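Local coordinates for protein 3-oxo-glucose-6-phosphate:glutamate aminotransferase (Bacillus subtilis subsp. subtilis, PDB 4K2M) that catalyses the reversible pyridoxal phosphate-dependent transamination of 3-dehydro-glucose 6-phosphate with glutamate, giving kanosamine 6-phosphate for antibiotic biosynthesis, at residues Glu15-Ser18 and Leu19-His22. Sequence-based numbering, arbitrary orientation.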
ATOM      1  N   GLU A  15      10.355 -15.808  26.715  1.00 15.15           N
ATOM      2  CA  GLU A  15      11.752 -16.190  26.727  1.00 21.06           C
ATOM      3  C   GLU A  15      12.657 -14.986  27.004  1.00 21.34           C
ATOM      4  O   GLU A  15      13.700 -15.128  27.632  1.00 17.91           O
ATOM      5  CB  GLU A  15      12.125 -16.884  25.416  1.00 20.34           C
ATOM      6  CG  GLU A  15      11.320 -18.168  25.147  1.00 25.78           C
ATOM      7  CD  GLU A  15      10.009 -17.928  24.383  1.00 40.15           C
ATOM      8  OE1 GLU A  15       9.865 -18.473  23.260  1.00 44.73           O
ATOM      9  OE2 GLU A  15       9.115 -17.211  24.894  1.00 37.50           O
ATOM     10  N   ASN A  16      12.263 -13.797  26.554  1.00 15.11           N
ATOM     11  CA  ASN A  16      13.082 -12.616  26.799  1.00 13.91           C
ATOM     12  C   ASN A  16      13.168 -12.276  28.278  1.00 14.43           C
ATOM     13  O   ASN A  16      14.160 -11.698  28.720  1.00 14.61           O
ATOM     14  CB  ASN A  16      12.567 -11.401  26.010  1.00 16.10           C
ATOM     15  CG  ASN A  16      13.004 -11.406  24.566  1.00 17.48           C
ATOM     16  OD1 ASN A  16      13.885 -12.183  24.158  1.00 20.15           O
ATOM     17  ND2 ASN A  16      12.426 -10.500  23.781  1.00 18.34           N
ATOM     18  N   MET A  17      12.132 -12.615  29.038  1.00 14.29           N
ATOM     19  CA  MET A  17      12.145 -12.342  30.480  1.00 19.54           C
ATOM     20  C   MET A  17      13.213 -13.165  31.162  1.00 20.76           C
ATOM     21  O   MET A  17      13.871 -12.699  32.087  1.00 17.85           O
ATOM     22  CB  MET A  17      10.819 -12.698  31.139  1.00 17.01           C
ATOM     23  CG  MET A  17       9.906 -11.536  31.348  1.00 43.84           C
ATOM     24  SD  MET A  17      10.604 -10.209  32.354  1.00 31.50           S
ATOM     25  CE  MET A  17       9.171  -9.180  32.071  1.00 32.76           C
ATOM     26  N   SER A  18      13.349 -14.412  30.733  1.00 16.28           N
ATOM     27  CA  SER A  18      14.394 -15.266  31.277  1.00 18.89           C
ATOM     28  C   SER A  18      15.762 -14.747  30.859  1.00 17.67           C
ATOM     29  O   SER A  18      16.696 -14.680  31.672  1.00 21.07           O
ATOM     30  CB  SER A  18      14.202 -16.713  30.821  1.00 25.47           C
ATOM     31  OG  SER A  18      15.180 -17.536  31.428  1.00 36.02           O
ATOM     32  N   LEU A  19      15.880 -14.357  29.590  1.00 15.76           N
ATOM     33  CA  LEU A  19      17.147 -13.850  29.054  1.00 14.35           C
ATOM     34  C   LEU A  19      17.598 -12.602  29.809  1.00 16.78           C
ATOM     35  O   LEU A  19      18.795 -12.394  30.042  1.00 16.44           O
ATOM     36  CB  LEU A  19      17.006 -13.544  27.553  1.00 13.62           C
ATOM     37  CG  LEU A  19      18.275 -13.136  26.798  1.00 15.56           C
ATOM     38  CD1 LEU A  19      19.384 -14.195  26.926  1.00 17.71           C
ATOM     39  CD2 LEU A  19      17.951 -12.872  25.310  1.00 15.38           C
ATOM     40  N   LEU A  20      16.631 -11.775  30.205  1.00 15.11           N
ATOM     41  CA  LEU A  20      16.911 -10.549  30.953  1.00 14.94           C
ATOM     42  C   LEU A  20      17.608 -10.873  32.270  1.00 18.38           C
ATOM     43  O   LEU A  20      18.626 -10.257  32.615  1.00 18.53           O
ATOM     44  CB  LEU A  20      15.600  -9.794  31.225  1.00 17.59           C
ATOM     45  CG  LEU A  20      15.740  -8.483  32.006  1.00 15.57           C
ATOM     46  CD1 LEU A  20      16.583  -7.486  31.240  1.00 18.47           C
ATOM     47  CD2 LEU A  20      14.375  -7.876  32.345  1.00 17.55           C
ATOM     48  N   LYS A  21      17.062 -11.834  33.006  1.00 16.92           N
ATOM     49  CA  LYS A  21      17.718 -12.267  34.239  1.00 16.36           C
ATOM     50  C   LYS A  21      19.120 -12.782  33.954  1.00 19.91           C
ATOM     51  O   LYS A  21      20.059 -12.493  34.691  1.00 19.93           O
ATOM     52  CB  LYS A  21      16.877 -13.328  34.932  1.00 21.63           C
ATOM     53  CG  LYS A  21      15.514 -12.803  35.331  1.00 29.77           C
ATOM     54  CD  LYS A  21      14.592 -13.919  35.782  1.00 47.41           C
ATOM     55  CE  LYS A  21      13.151 -13.436  35.812  1.00 52.29           C
ATOM     56  NZ  LYS A  21      12.244 -14.387  35.116  1.00 61.40           N
ATOM     57  N   HIS A  22      19.277 -13.531  32.869  1.00 18.11           N
ATOM     58  CA  HIS A  22      20.577 -14.137  32.591  1.00 17.43           C
ATOM     59  C   HIS A  22      21.631 -13.155  32.114  1.00 21.95           C
ATOM     60  O   HIS A  22      22.810 -13.281  32.452  1.00 20.96           O
ATOM     61  CB  HIS A  22      20.447 -15.309  31.612  1.00 20.07           C
ATOM     62  CG  HIS A  22      19.938 -16.561  32.255  1.00 29.35           C
ATOM     63  ND1 HIS A  22      20.780 -17.551  32.719  1.00 20.29           N
ATOM     64  CD2 HIS A  22      18.678 -16.970  32.537  1.00 27.20           C
ATOM     65  CE1 HIS A  22      20.056 -18.524  33.250  1.00 26.65           C
ATOM     66  NE2 HIS A  22      18.781 -18.195  33.153  1.00 24.12           N
TER
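Leu-19 N donates to Glu-15 O at 3.0 Å, the first of four successive i to i+4 bonds that make Glu-15 to His-22 two unbroken turns of alpha-helix. The next, from Leu-20 N to Asn-16 O, is bent to 146° at the hydrogen. Lys-21 N to Met-17 O is weak at 3.4 Å, whereas His-22 N and Ser-18 O close up again to 3.1 Å. Helix 13-24 forms the crossover of a beta-alpha-beta unit in the N-terminal domain of NtdA, linking the parallel strands 7-9 and 32-34, away from the cofactor and substrate sites.

Its two flanks are packed differently. Met-17 and Leu-20 sit on one flank, where SD of Met-17 lies 4.4 Å from CD2 of Leu-20; both side chains continue onto helix 312-329, Met-17 on Leu-320 and Leu-20 on Phe-317 and Phe-321. Leu-19 faces the small sheet instead, against Ile-9 and Leu-32. Glu-15 turns its carboxylate away from the following turn, and its two oxygens are hydrogen-bonded to Ser-10 OG and Thr-232 OG1.

Lys-21 bends back over the preceding turn, its aliphatic chain running beside Met-17 O, with CG 3.6 Å from that oxygen. At Ser-18 the hydroxyl stands opposite the backbone N about the first torsion (chi1 -176°), which carries OG toward His-22. The imidazole presents an edge to Ser-18: its CD2 lies 3.7 Å from Ser-18 OG and, with the carbonyl oxygen in the ring plane, 3.1 Å from Ser-18 O.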